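Local coordinates for hemolysin II regulatory protein (Bacillus cereus, PDB 2JJ7), which probably binds DNA through a TetR-family helix-turn-helix and regulates transcription, most likely of hemolysin II, at residues A15-R23 against E96-A104; E52-K60 against R114-F122. All coordinates share one frame; numbering follows the deposited sequence.

Interaction 1 (A15-R23 against E96-A104)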
ATOM      1  N   ALA B  15      12.187 -24.506   1.779  1.00 34.80           N
ATOM      2  CA  ALA B  15      12.560 -24.191   0.393  1.00 36.75           C
ATOM      3  C   ALA B  15      11.425 -23.521  -0.365  1.00 36.74           C
ATOM      4  O   ALA B  15      11.633 -22.527  -1.056  1.00 38.83           O
ATOM      5  CB  ALA B  15      13.014 -25.448  -0.349  1.00 33.59           C
ATOM      6  N   ALA B  16      10.233 -24.093  -0.236  1.00 37.39           N
ATOM      7  CA  ALA B  16       9.055 -23.626  -0.940  1.00 36.39           C
ATOM      8  C   ALA B  16       8.655 -22.219  -0.451  1.00 36.55           C
ATOM      9  O   ALA B  16       8.374 -21.347  -1.256  1.00 35.96           O
ATOM     10  CB  ALA B  16       7.934 -24.606  -0.763  1.00 34.72           C
ATOM     11  N   LYS B  17       8.638 -22.010   0.864  1.00 36.78           N
ATOM     12  CA  LYS B  17       8.458 -20.665   1.441  1.00 35.96           C
ATOM     13  C   LYS B  17       9.416 -19.665   0.788  1.00 37.47           C
ATOM     14  O   LYS B  17       8.990 -18.613   0.307  1.00 37.65           O
ATOM     15  CB  LYS B  17       8.705 -20.694   2.957  1.00 35.79           C
ATOM     16  CG  LYS B  17       8.513 -19.359   3.671  1.00 33.34           C
ATOM     17  CD  LYS B  17       9.063 -19.384   5.094  1.00 29.97           C
ATOM     18  CE  LYS B  17       8.396 -18.328   5.944  1.00 37.61           C
ATOM     19  NZ  LYS B  17       8.993 -18.202   7.321  1.00 38.21           N
ATOM     20  N   LYS B  18      10.706 -20.008   0.770  1.00 38.02           N
ATOM     21  CA  LYS B  18      11.739 -19.154   0.201  1.00 39.26           C
ATOM     22  C   LYS B  18      11.488 -18.841  -1.276  1.00 39.32           C
ATOM     23  O   LYS B  18      11.504 -17.678  -1.682  1.00 39.67           O
ATOM     24  CB  LYS B  18      13.124 -19.793   0.358  1.00 39.47           C
ATOM     25  CG  LYS B  18      14.256 -18.866  -0.105  1.00 42.87           C
ATOM     26  CD  LYS B  18      15.613 -19.542  -0.115  1.00 47.32           C
ATOM     27  CE  LYS B  18      16.678 -18.590  -0.634  1.00 47.59           C
ATOM     28  NZ  LYS B  18      18.051 -19.029  -0.259  1.00 54.73           N
ATOM     29  N   LYS B  19      11.241 -19.885  -2.060  1.00 37.83           N
ATOM     30  CA  LYS B  19      11.108 -19.762  -3.509  1.00 37.11           C
ATOM     31  C   LYS B  19       9.808 -19.099  -3.953  1.00 37.61           C
ATOM     32  O   LYS B  19       9.829 -18.191  -4.783  1.00 38.13           O
ATOM     33  CB  LYS B  19      11.314 -21.126  -4.177  1.00 37.59           C
ATOM     34  CG  LYS B  19      12.783 -21.563  -4.225  1.00 35.93           C
ATOM     35  CD  LYS B  19      13.516 -20.773  -5.313  1.00 43.51           C
ATOM     36  CE  LYS B  19      15.013 -20.801  -5.129  1.00 46.48           C
ATOM     37  NZ  LYS B  19      15.673 -19.812  -6.019  1.00 49.94           N
ATOM     38  N   PHE B  20       8.684 -19.544  -3.397  1.00 38.53           N
ATOM     39  CA  PHE B  20       7.407 -18.836  -3.557  1.00 37.08           C
ATOM     40  C   PHE B  20       7.516 -17.360  -3.192  1.00 36.34           C
ATOM     41  O   PHE B  20       6.977 -16.512  -3.895  1.00 35.98           O
ATOM     42  CB  PHE B  20       6.314 -19.465  -2.696  1.00 37.90           C
ATOM     43  CG  PHE B  20       5.698 -20.707  -3.287  1.00 36.96           C
ATOM     44  CD1 PHE B  20       5.225 -20.718  -4.598  1.00 38.06           C
ATOM     45  CD2 PHE B  20       5.550 -21.852  -2.510  1.00 34.81           C
ATOM     46  CE1 PHE B  20       4.643 -21.876  -5.145  1.00 38.55           C
ATOM     47  CE2 PHE B  20       4.960 -23.014  -3.045  1.00 38.56           C
ATOM     48  CZ  PHE B  20       4.510 -23.024  -4.359  1.00 37.56           C
ATOM     49  N   GLY B  21       8.199 -17.058  -2.088  1.00 36.45           N
ATOM     50  CA  GLY B  21       8.373 -15.669  -1.634  1.00 37.54           C
ATOM     51  C   GLY B  21       9.177 -14.819  -2.611  1.00 39.41           C
ATOM     52  O   GLY B  21       8.920 -13.627  -2.772  1.00 39.61           O
ATOM     53  N   GLU B  22      10.154 -15.447  -3.259  1.00 39.52           N
ATOM     54  CA  GLU B  22      11.013 -14.773  -4.214  1.00 41.34           C
ATOM     55  C   GLU B  22      10.332 -14.489  -5.549  1.00 41.34           C
ATOM     56  O   GLU B  22      10.524 -13.416  -6.118  1.00 43.09           O
ATOM     57  CB  GLU B  22      12.282 -15.586  -4.457  1.00 40.12           C
ATOM     58  CG  GLU B  22      13.349 -15.427  -3.388  1.00 44.21           C
ATOM     59  CD  GLU B  22      14.469 -16.438  -3.540  1.00 49.93           C
ATOM     60  OE1 GLU B  22      14.477 -17.172  -4.554  1.00 46.78           O
ATOM     61  OE2 GLU B  22      15.342 -16.494  -2.647  1.00 53.25           O
ATOM     62  N   ARG B  23       9.536 -15.435  -6.037  1.00 41.36           N
ATOM     63  CA  ARG B  23       9.057 -15.386  -7.424  1.00 42.83           C
ATOM     64  C   ARG B  23       7.548 -15.478  -7.578  1.00 42.04           C
ATOM     65  O   ARG B  23       7.036 -15.462  -8.699  1.00 43.13           O
ATOM     66  CB  ARG B  23       9.714 -16.492  -8.255  1.00 42.64           C
ATOM     67  CG  ARG B  23      11.057 -16.116  -8.836  1.00 50.31           C
ATOM     68  CD  ARG B  23      11.536 -17.179  -9.800  1.00 65.00           C
ATOM     69  NE  ARG B  23      12.888 -16.914 -10.287  1.00 73.82           N
ATOM     70  CZ  ARG B  23      13.702 -17.843 -10.786  1.00 77.59           C
ATOM     71  NH1 ARG B  23      13.317 -19.114 -10.864  1.00 76.95           N
ATOM     72  NH2 ARG B  23      14.914 -17.502 -11.202  1.00 79.36           N
ATOM     73  N   GLU B  96       8.650 -12.147  11.199  1.00 39.65           N
ATOM     74  CA  GLU B  96       9.157 -13.514  11.356  1.00 41.38           C
ATOM     75  C   GLU B  96       8.986 -14.310  10.061  1.00 40.02           C
ATOM     76  O   GLU B  96       9.751 -15.238   9.781  1.00 37.76           O
ATOM     77  CB  GLU B  96       8.421 -14.225  12.502  1.00 42.62           C
ATOM     78  CG  GLU B  96       8.630 -13.606  13.905  1.00 47.61           C
ATOM     79  CD  GLU B  96       7.669 -14.152  14.981  1.00 55.39           C
ATOM     80  OE1 GLU B  96       6.588 -14.683  14.632  1.00 63.35           O
ATOM     81  OE2 GLU B  96       7.987 -14.028  16.188  1.00 59.30           O
ATOM     82  N   ASN B  97       7.979 -13.936   9.270  1.00 39.16           N
ATOM     83  CA  ASN B  97       7.651 -14.665   8.045  1.00 37.28           C
ATOM     84  C   ASN B  97       7.440 -13.755   6.844  1.00 37.31           C
ATOM     85  O   ASN B  97       6.308 -13.646   6.356  1.00 36.20           O
ATOM     86  CB  ASN B  97       6.388 -15.483   8.276  1.00 37.11           C
ATOM     87  CG  ASN B  97       6.534 -16.447   9.415  1.00 34.86           C
ATOM     88  OD1 ASN B  97       7.024 -17.552   9.236  1.00 41.00           O
ATOM     89  ND2 ASN B  97       6.093 -16.037  10.600  1.00 36.66           N
ATOM     90  N   PRO B  98       8.521 -13.098   6.365  1.00 37.06           N
ATOM     91  CA  PRO B  98       8.342 -12.075   5.320  1.00 35.03           C
ATOM     92  C   PRO B  98       7.630 -12.579   4.056  1.00 36.79           C
ATOM     93  O   PRO B  98       6.844 -11.835   3.455  1.00 35.70           O
ATOM     94  CB  PRO B  98       9.775 -11.606   5.009  1.00 36.21           C
ATOM     95  CG  PRO B  98      10.715 -12.568   5.750  1.00 37.19           C
ATOM     96  CD  PRO B  98       9.913 -13.157   6.868  1.00 35.70           C
ATOM     97  N   GLU B  99       7.878 -13.836   3.680  1.00 35.14           N
ATOM     98  CA  GLU B  99       7.302 -14.416   2.466  1.00 37.03           C
ATOM     99  C   GLU B  99       5.776 -14.472   2.510  1.00 36.59           C
ATOM    100  O   GLU B  99       5.115 -14.317   1.479  1.00 37.98           O
ATOM    101  CB  GLU B  99       7.867 -15.823   2.217  1.00 34.38           C
ATOM    102  CG  GLU B  99       9.328 -15.821   1.873  1.00 33.24           C
ATOM    103  CD  GLU B  99      10.244 -15.890   3.083  1.00 40.40           C
ATOM    104  OE1 GLU B  99       9.765 -15.869   4.248  1.00 38.29           O
ATOM    105  OE2 GLU B  99      11.464 -15.988   2.857  1.00 39.03           O
ATOM    106  N   ILE B 100       5.233 -14.720   3.703  1.00 36.71           N
ATOM    107  CA  ILE B 100       3.789 -14.770   3.908  1.00 37.50           C
ATOM    108  C   ILE B 100       3.197 -13.374   3.648  1.00 37.79           C
ATOM    109  O   ILE B 100       2.082 -13.246   3.138  1.00 40.53           O
ATOM    110  CB  ILE B 100       3.438 -15.317   5.332  1.00 38.51           C
ATOM    111  CG1 ILE B 100       3.854 -16.807   5.507  1.00 35.43           C
ATOM    112  CG2 ILE B 100       1.955 -15.125   5.655  1.00 40.34           C
ATOM    113  CD1 ILE B 100       3.181 -17.840   4.513  1.00 31.76           C
ATOM    114  N   GLY B 101       3.948 -12.330   3.985  1.00 37.39           N
ATOM    115  CA  GLY B 101       3.536 -10.968   3.664  1.00 37.07           C
ATOM    116  C   GLY B 101       3.314 -10.799   2.169  1.00 37.98           C
ATOM    117  O   GLY B 101       2.231 -10.405   1.716  1.00 38.93           O
ATOM    118  N   THR B 102       4.349 -11.118   1.402  1.00 36.24           N
ATOM    119  CA  THR B 102       4.324 -11.013  -0.053  1.00 36.90           C
ATOM    120  C   THR B 102       3.201 -11.867  -0.640  1.00 36.64           C
ATOM    121  O   THR B 102       2.420 -11.385  -1.457  1.00 36.16           O
ATOM    122  CB  THR B 102       5.677 -11.471  -0.651  1.00 37.67           C
ATOM    123  OG1 THR B 102       6.671 -10.483  -0.360  1.00 37.38           O
ATOM    124  CG2 THR B 102       5.583 -11.669  -2.169  1.00 38.69           C
ATOM    125  N   LEU B 103       3.105 -13.118  -0.195  1.00 35.91           N
ATOM    126  CA  LEU B 103       2.139 -14.054  -0.767  1.00 35.83           C
ATOM    127  C   LEU B 103       0.710 -13.690  -0.409  1.00 37.07           C
ATOM    128  O   LEU B 103      -0.177 -13.748  -1.275  1.00 36.07           O
ATOM    129  CB  LEU B 103       2.448 -15.496  -0.347  1.00 35.91           C
ATOM    130  CG  LEU B 103       3.815 -16.026  -0.773  1.00 39.04           C
ATOM    131  CD1 LEU B 103       4.032 -17.437  -0.214  1.00 33.99           C
ATOM    132  CD2 LEU B 103       3.974 -15.984  -2.299  1.00 34.45           C
ATOM    133  N   ALA B 104       0.483 -13.317   0.857  1.00 36.57           N
ATOM    134  CA  ALA B 104      -0.851 -12.894   1.274  1.00 36.58           C
ATOM    135  C   ALA B 104      -1.232 -11.606   0.588  1.00 35.32           C
ATOM    136  O   ALA B 104      -2.378 -11.454   0.204  1.00 36.38           O
ATOM    137  CB  ALA B 104      -0.967 -12.736   2.796  1.00 36.55           C
TER
HETATM  138  O   HOH W   1      11.141 -16.570   6.419  1.00 38.20           O
HETATM  139  O   HOH W   2       8.839 -12.409   0.063  1.00 37.70           O
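N97, the residue just ahead of helix 98-109, takes the ammonium group of K17 on its side-chain oxygen, K17 NZ lying 2.8 Å from N97 OD1. The donor is tilted 24° from the carbonyl plane. K17 gets there by running extended, its CG anti to the backbone N (chi1 -179°), and crosses the N97 side chain at about a right angle. The other end of the amide is also held, N97 ND2 bonding to H93 O.

One residue past P98, E99 lies across the same lysine. Its chain bends at chi2 (88°), which brings E99 OE1 to 3.3 Å from K17 CE; the ion pair between E99 OE1 and K17 NZ is long, at 3.9 Å, and a water bridges the two charges by accepting from NZ and donating to OE1. Nearer the backbone, E99 CG rests 3.6 Å from G21 CA. With no side chain at G21, the helices come close here: G21 CA and E99 CA are 4.4 Å apart.

A turn further on, T102 OG1 reaches the carbonyl oxygen of G21 through a second water. L103 then closes the apolar end, with L103 CD1 3.9 Å from F20 CB and CD2 against the F20 backbone.

The contact thus changes from polar to apolar along helix 98-109. The K17 ammonium is held by an amide oxygen and a water, with cation-pi contact to Y62 besides; the nearby E99 carboxylate, linked to it by the shared water, would probably favour the charged form.

Interaction 2 (E52-K60 against R114-F122)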
ATOM      1  N   GLU B  52       0.607 -26.801  -6.001  1.00 37.83           N
ATOM      2  CA  GLU B  52      -0.632 -26.277  -5.419  1.00 38.43           C
ATOM      3  C   GLU B  52      -0.752 -26.674  -3.950  1.00 37.48           C
ATOM      4  O   GLU B  52      -0.986 -25.830  -3.082  1.00 36.53           O
ATOM      5  CB  GLU B  52      -1.852 -26.730  -6.224  1.00 38.63           C
ATOM      6  CG  GLU B  52      -3.212 -26.489  -5.554  1.00 45.56           C
ATOM      7  CD  GLU B  52      -3.752 -25.077  -5.732  1.00 53.81           C
ATOM      8  OE1 GLU B  52      -3.245 -24.161  -5.047  1.00 63.57           O
ATOM      9  OE2 GLU B  52      -4.702 -24.888  -6.532  1.00 50.12           O
ATOM     10  N   ASN B  53      -0.560 -27.960  -3.680  1.00 36.99           N
ATOM     11  CA  ASN B  53      -0.646 -28.490  -2.327  1.00 36.70           C
ATOM     12  C   ASN B  53       0.527 -28.023  -1.461  1.00 35.99           C
ATOM     13  O   ASN B  53       0.372 -27.759  -0.272  1.00 35.58           O
ATOM     14  CB  ASN B  53      -0.716 -30.018  -2.363  1.00 37.00           C
ATOM     15  CG  ASN B  53      -0.837 -30.619  -0.980  1.00 41.66           C
ATOM     16  OD1 ASN B  53      -1.773 -30.304  -0.238  1.00 48.61           O
ATOM     17  ND2 ASN B  53       0.126 -31.472  -0.609  1.00 40.02           N
ATOM     18  N   LEU B  54       1.698 -27.923  -2.079  1.00 34.57           N
ATOM     19  CA  LEU B  54       2.886 -27.427  -1.428  1.00 36.40           C
ATOM     20  C   LEU B  54       2.674 -25.982  -0.953  1.00 35.40           C
ATOM     21  O   LEU B  54       3.045 -25.628   0.163  1.00 34.85           O
ATOM     22  CB  LEU B  54       4.051 -27.497  -2.408  1.00 37.88           C
ATOM     23  CG  LEU B  54       5.496 -27.343  -1.945  1.00 42.51           C
ATOM     24  CD1 LEU B  54       5.771 -28.168  -0.707  1.00 47.47           C
ATOM     25  CD2 LEU B  54       6.390 -27.777  -3.079  1.00 47.49           C
ATOM     26  N   TYR B  55       2.071 -25.168  -1.814  1.00 33.82           N
ATOM     27  CA  TYR B  55       1.667 -23.799  -1.485  1.00 31.74           C
ATOM     28  C   TYR B  55       0.708 -23.763  -0.306  1.00 30.45           C
ATOM     29  O   TYR B  55       0.915 -22.997   0.625  1.00 30.76           O
ATOM     30  CB  TYR B  55       1.010 -23.175  -2.695  1.00 30.07           C
ATOM     31  CG  TYR B  55       0.707 -21.694  -2.596  1.00 31.76           C
ATOM     32  CD1 TYR B  55      -0.607 -21.258  -2.522  1.00 30.58           C
ATOM     33  CD2 TYR B  55       1.721 -20.735  -2.643  1.00 28.11           C
ATOM     34  CE1 TYR B  55      -0.918 -19.928  -2.472  1.00 29.98           C
ATOM     35  CE2 TYR B  55       1.412 -19.366  -2.587  1.00 27.47           C
ATOM     36  CZ  TYR B  55       0.082 -18.988  -2.509  1.00 23.94           C
ATOM     37  OH  TYR B  55      -0.305 -17.686  -2.478  1.00 24.29           O
ATOM     38  N   TYR B  56      -0.328 -24.603  -0.349  1.00 31.58           N
ATOM     39  CA  TYR B  56      -1.256 -24.732   0.772  0.50 32.52           C
ATOM     40  C   TYR B  56      -0.486 -25.054   2.057  1.00 32.03           C
ATOM     41  O   TYR B  56      -0.709 -24.417   3.086  1.00 33.25           O
ATOM     42  CB  TYR B  56      -2.317 -25.814   0.518  0.50 32.50           C
ATOM     43  CG  TYR B  56      -3.367 -25.495  -0.537  0.50 34.11           C
ATOM     44  CD1 TYR B  56      -3.560 -24.200  -1.019  0.50 31.21           C
ATOM     45  CD2 TYR B  56      -4.197 -26.497  -1.021  0.50 32.11           C
ATOM     46  CE1 TYR B  56      -4.536 -23.932  -1.981  0.50 27.17           C
ATOM     47  CE2 TYR B  56      -5.166 -26.237  -1.965  0.50 29.37           C
ATOM     48  CZ  TYR B  56      -5.335 -24.968  -2.448  0.50 28.77           C
ATOM     49  OH  TYR B  56      -6.319 -24.751  -3.395  0.50 32.08           O
ATOM     50  N   GLU B  57       0.425 -26.020   1.986  1.00 31.27           N
ATOM     51  CA  GLU B  57       1.196 -26.433   3.151  1.00 30.97           C
ATOM     52  C   GLU B  57       2.120 -25.321   3.670  1.00 30.90           C
ATOM     53  O   GLU B  57       2.402 -25.256   4.867  1.00 30.01           O
ATOM     54  CB  GLU B  57       1.989 -27.707   2.848  1.00 30.13           C
ATOM     55  CG  GLU B  57       1.141 -28.962   2.690  1.00 34.88           C
ATOM     56  CD  GLU B  57       0.293 -29.276   3.916  1.00 40.70           C
ATOM     57  OE1 GLU B  57       0.782 -29.132   5.055  1.00 40.32           O
ATOM     58  OE2 GLU B  57      -0.875 -29.661   3.734  1.00 44.88           O
ATOM     59  N   VAL B  58       2.566 -24.447   2.767  1.00 30.28           N
ATOM     60  CA  VAL B  58       3.375 -23.281   3.133  1.00 30.35           C
ATOM     61  C   VAL B  58       2.566 -22.302   3.986  1.00 29.64           C
ATOM     62  O   VAL B  58       3.030 -21.869   5.042  1.00 30.17           O
ATOM     63  CB  VAL B  58       3.973 -22.569   1.896  1.00 30.30           C
ATOM     64  CG1 VAL B  58       4.449 -21.148   2.248  1.00 24.42           C
ATOM     65  CG2 VAL B  58       5.133 -23.385   1.359  1.00 32.17           C
ATOM     66  N   PHE B  59       1.352 -21.986   3.541  1.00 29.49           N
ATOM     67  CA  PHE B  59       0.431 -21.152   4.330  1.00 30.13           C
ATOM     68  C   PHE B  59       0.082 -21.783   5.685  1.00 30.35           C
ATOM     69  O   PHE B  59       0.038 -21.095   6.696  1.00 30.44           O
ATOM     70  CB  PHE B  59      -0.818 -20.800   3.517  1.00 28.99           C
ATOM     71  CG  PHE B  59      -0.715 -19.453   2.833  1.00 27.12           C
ATOM     72  CD1 PHE B  59      -1.043 -18.290   3.521  1.00 21.67           C
ATOM     73  CD2 PHE B  59      -0.273 -19.354   1.514  1.00 25.54           C
ATOM     74  CE1 PHE B  59      -0.936 -17.011   2.897  1.00 23.17           C
ATOM     75  CE2 PHE B  59      -0.167 -18.105   0.882  1.00 20.70           C
ATOM     76  CZ  PHE B  59      -0.498 -16.930   1.584  1.00 24.77           C
ATOM     77  N   LYS B  60      -0.122 -23.100   5.685  1.00 28.12           N
ATOM     78  CA  LYS B  60      -0.408 -23.858   6.899  1.00 29.27           C
ATOM     79  C   LYS B  60       0.771 -23.821   7.884  1.00 29.67           C
ATOM     80  O   LYS B  60       0.564 -23.562   9.058  1.00 31.09           O
ATOM     81  CB  LYS B  60      -0.756 -25.308   6.535  1.00 26.70           C
ATOM     82  CG  LYS B  60      -1.290 -26.153   7.667  1.00 29.42           C
ATOM     83  CD  LYS B  60      -1.464 -27.584   7.194  1.00 36.90           C
ATOM     84  CE  LYS B  60      -2.256 -28.419   8.187  1.00 43.68           C
ATOM     85  NZ  LYS B  60      -2.277 -29.859   7.797  1.00 44.57           N
ATOM     86  N   ARG B 114      -7.194 -20.211  -5.251  1.00 37.35           N
ATOM     87  CA  ARG B 114      -6.578 -20.748  -4.033  1.00 37.12           C
ATOM     88  C   ARG B 114      -7.106 -20.115  -2.743  1.00 38.36           C
ATOM     89  O   ARG B 114      -6.848 -20.632  -1.644  1.00 39.77           O
ATOM     90  CB  ARG B 114      -5.056 -20.572  -4.087  1.00 36.52           C
ATOM     91  CG  ARG B 114      -4.388 -21.197  -5.291  1.00 36.69           C
ATOM     92  CD  ARG B 114      -2.913 -20.823  -5.397  1.00 39.85           C
ATOM     93  NE  ARG B 114      -2.682 -19.405  -5.680  1.00 41.40           N
ATOM     94  CZ  ARG B 114      -2.707 -18.847  -6.890  1.00 43.27           C
ATOM     95  NH1 ARG B 114      -2.974 -19.567  -7.979  1.00 41.24           N
ATOM     96  NH2 ARG B 114      -2.471 -17.549  -7.010  1.00 42.15           N
ATOM     97  N   LEU B 115      -7.843 -19.013  -2.870  1.00 37.40           N
ATOM     98  CA  LEU B 115      -8.210 -18.185  -1.719  1.00 38.92           C
ATOM     99  C   LEU B 115      -8.919 -18.946  -0.610  1.00 38.47           C
ATOM    100  O   LEU B 115      -8.511 -18.900   0.549  1.00 38.81           O
ATOM    101  CB  LEU B 115      -9.063 -16.979  -2.136  1.00 37.84           C
ATOM    102  CG  LEU B 115      -9.467 -16.003  -1.011  1.00 40.93           C
ATOM    103  CD1 LEU B 115      -8.273 -15.460  -0.236  1.00 34.34           C
ATOM    104  CD2 LEU B 115     -10.298 -14.843  -1.566  1.00 39.15           C
ATOM    105  N   GLU B 116      -9.988 -19.631  -0.988  1.00 38.60           N
ATOM    106  CA  GLU B 116     -10.854 -20.331  -0.060  1.00 39.37           C
ATOM    107  C   GLU B 116     -10.069 -21.295   0.844  1.00 39.66           C
ATOM    108  O   GLU B 116     -10.321 -21.351   2.050  1.00 39.82           O
ATOM    109  CB  GLU B 116     -11.938 -21.060  -0.860  1.00 38.14           C
ATOM    110  CG  GLU B 116     -12.878 -21.956  -0.052  1.00 42.74           C
ATOM    111  CD  GLU B 116     -14.009 -22.553  -0.904  1.00 45.86           C
ATOM    112  OE1 GLU B 116     -14.234 -22.077  -2.042  1.00 44.18           O
ATOM    113  OE2 GLU B 116     -14.676 -23.494  -0.430  1.00 50.86           O
ATOM    114  N   LYS B 117      -9.127 -22.046   0.266  1.00 39.49           N
ATOM    115  CA  LYS B 117      -8.350 -23.027   1.037  1.00 39.54           C
ATOM    116  C   LYS B 117      -7.296 -22.428   1.953  1.00 37.33           C
ATOM    117  O   LYS B 117      -7.058 -22.953   3.034  1.00 37.25           O
ATOM    118  CB  LYS B 117      -7.687 -24.066   0.126  1.00 39.22           C
ATOM    119  CG  LYS B 117      -8.643 -25.097  -0.437  1.00 44.68           C
ATOM    120  CD  LYS B 117      -9.348 -25.892   0.656  1.00 54.23           C
ATOM    121  CE  LYS B 117     -10.459 -26.745   0.062  1.00 59.79           C
ATOM    122  NZ  LYS B 117     -11.422 -27.206   1.095  1.00 66.12           N
ATOM    123  N   ILE B 118      -6.647 -21.354   1.512  1.00 38.00           N
ATOM    124  CA  ILE B 118      -5.577 -20.724   2.301  1.00 37.09           C
ATOM    125  C   ILE B 118      -6.110 -19.719   3.321  1.00 38.12           C
ATOM    126  O   ILE B 118      -5.420 -19.392   4.280  1.00 38.66           O
ATOM    127  CB  ILE B 118      -4.500 -20.037   1.403  1.00 39.33           C
ATOM    128  CG1 ILE B 118      -5.122 -18.904   0.581  1.00 35.72           C
ATOM    129  CG2 ILE B 118      -3.779 -21.066   0.510  1.00 35.77           C
ATOM    130  CD1 ILE B 118      -4.114 -17.957   0.000  1.00 36.26           C
ATOM    131  N   LYS B 119      -7.342 -19.249   3.126  1.00 36.79           N
ATOM    132  CA  LYS B 119      -7.901 -18.169   3.949  1.00 37.03           C
ATOM    133  C   LYS B 119      -7.747 -18.367   5.464  1.00 36.25           C
ATOM    134  O   LYS B 119      -7.361 -17.423   6.151  1.00 38.91           O
ATOM    135  CB  LYS B 119      -9.379 -17.933   3.613  1.00 37.14           C
ATOM    136  CG  LYS B 119      -9.868 -16.553   3.981  1.00 39.23           C
ATOM    137  CD  LYS B 119     -11.371 -16.402   3.761  1.00 43.85           C
ATOM    138  CE  LYS B 119     -11.704 -14.955   3.415  1.00 50.59           C
ATOM    139  NZ  LYS B 119     -13.130 -14.598   3.691  1.00 52.62           N
ATOM    140  N   PRO B 120      -8.091 -19.572   5.999  1.00 35.61           N
ATOM    141  CA  PRO B 120      -7.977 -19.768   7.450  1.00 34.24           C
ATOM    142  C   PRO B 120      -6.577 -19.544   8.001  1.00 33.70           C
ATOM    143  O   PRO B 120      -6.428 -19.267   9.190  1.00 34.38           O
ATOM    144  CB  PRO B 120      -8.392 -21.228   7.651  1.00 34.78           C
ATOM    145  CG  PRO B 120      -9.287 -21.518   6.505  1.00 33.34           C
ATOM    146  CD  PRO B 120      -8.738 -20.733   5.351  1.00 33.78           C
ATOM    147  N   TYR B 121      -5.566 -19.644   7.152  1.00 33.09           N
ATOM    148  CA  TYR B 121      -4.184 -19.558   7.618  1.00 33.78           C
ATOM    149  C   TYR B 121      -3.571 -18.151   7.693  1.00 34.28           C
ATOM    150  O   TYR B 121      -2.449 -17.986   8.162  1.00 34.46           O
ATOM    151  CB  TYR B 121      -3.315 -20.502   6.811  1.00 33.04           C
ATOM    152  CG  TYR B 121      -3.825 -21.928   6.841  1.00 33.91           C
ATOM    153  CD1 TYR B 121      -4.300 -22.538   5.690  1.00 31.53           C
ATOM    154  CD2 TYR B 121      -3.864 -22.652   8.037  1.00 27.42           C
ATOM    155  CE1 TYR B 121      -4.765 -23.860   5.718  1.00 38.44           C
ATOM    156  CE2 TYR B 121      -4.332 -23.957   8.079  1.00 29.39           C
ATOM    157  CZ  TYR B 121      -4.782 -24.555   6.921  1.00 35.44           C
ATOM    158  OH  TYR B 121      -5.245 -25.847   6.973  1.00 42.88           O
ATOM    159  N   PHE B 122      -4.303 -17.136   7.250  1.00 34.51           N
ATOM    160  CA  PHE B 122      -3.810 -15.759   7.353  1.00 33.86           C
ATOM    161  C   PHE B 122      -4.880 -14.719   7.028  1.00 34.02           C
ATOM    162  O   PHE B 122      -5.251 -13.910   7.877  1.00 32.93           O
ATOM    163  CB  PHE B 122      -2.571 -15.524   6.460  1.00 35.09           C
ATOM    164  CG  PHE B 122      -1.875 -14.222   6.745  1.00 33.85           C
ATOM    165  CD1 PHE B 122      -0.851 -14.164   7.681  1.00 33.71           C
ATOM    166  CD2 PHE B 122      -2.286 -13.041   6.115  1.00 37.37           C
ATOM    167  CE1 PHE B 122      -0.213 -12.952   7.974  1.00 39.04           C
ATOM    168  CE2 PHE B 122      -1.668 -11.822   6.398  1.00 40.30           C
ATOM    169  CZ  PHE B 122      -0.627 -11.776   7.337  1.00 37.46           C
TER
HETATM  170  O   HOH W   3      -4.417 -22.263  -8.692  1.00 45.22           O
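In the conformer described, one of two modelled for Y56, its ring is sandwiched: E52 O lies over one face, K117 CB over the opposite one, and R114 CB meets its edge in the plane. The K117 contact is a CH-pi interaction, K117 CB sitting 3.9 Å from the centroid of the Y56 ring and 22° off its normal. F59 presents a face to I118 CD1, 4.2 Å from the F59 ring centroid, while F122 CB approaches near the ring plane at the edge. The third such contact reverses the roles, since the ring belongs to the 114-122 side: Y121 lays a face over the backbone of K60, with K60 CA 4.0 Å from the Y121 centroid. From there the extended K60 chain runs beside Y121 in the same direction.

I118 works between two of these rings. Its CG1 occupies the crowded position between backbone N and carbonyl carbon (chi1 62°), which sends CD1 over F59 and leaves I118 CG2 to press on this conformer of Y56, 3.5 Å from Y56 CD1.

At the other end R114 passes Y55 at about a right angle, the ring and guanidinium planes standing 87° apart, with R114 CD 3.7 Å from Y55 CE1. E52 bends at chi2 and places E52 OE1 3.2 Å from R114 CG, alongside the aliphatic chain instead of the charged head. A water accepts from R114 NH1 and donates weakly to E52 OE2. E107 takes the stronger polar bonds, its OE2 receiving both R114 NE and Y55 OH.

The interface is therefore held mainly by C-H groups on aromatic faces and by apolar packing. The charge of R114 is probably balanced chiefly by E107, with E52 perhaps adding a weaker, water-mediated attraction.

In the fold
The two contacts lie side by side, their centres about 12 Å apart, and both join the N-terminal DNA-binding part of the TetR type to the C-terminal part. Their segments alternate along the chain: 15-23, 52-60, 96-104, 114-122. Helices 5-23 and 51-62 supply one side; helix 98-109 and the following 115-118 region supply the other. They also touch directly, A16 packing on V58, F20 on Y55, and I100 and A104 on F122. Together they form one continuous junction, consistent with a TetR-type regulator in which movement of the C-terminal body could be passed to the predicted helix-turn-helix at 29-48.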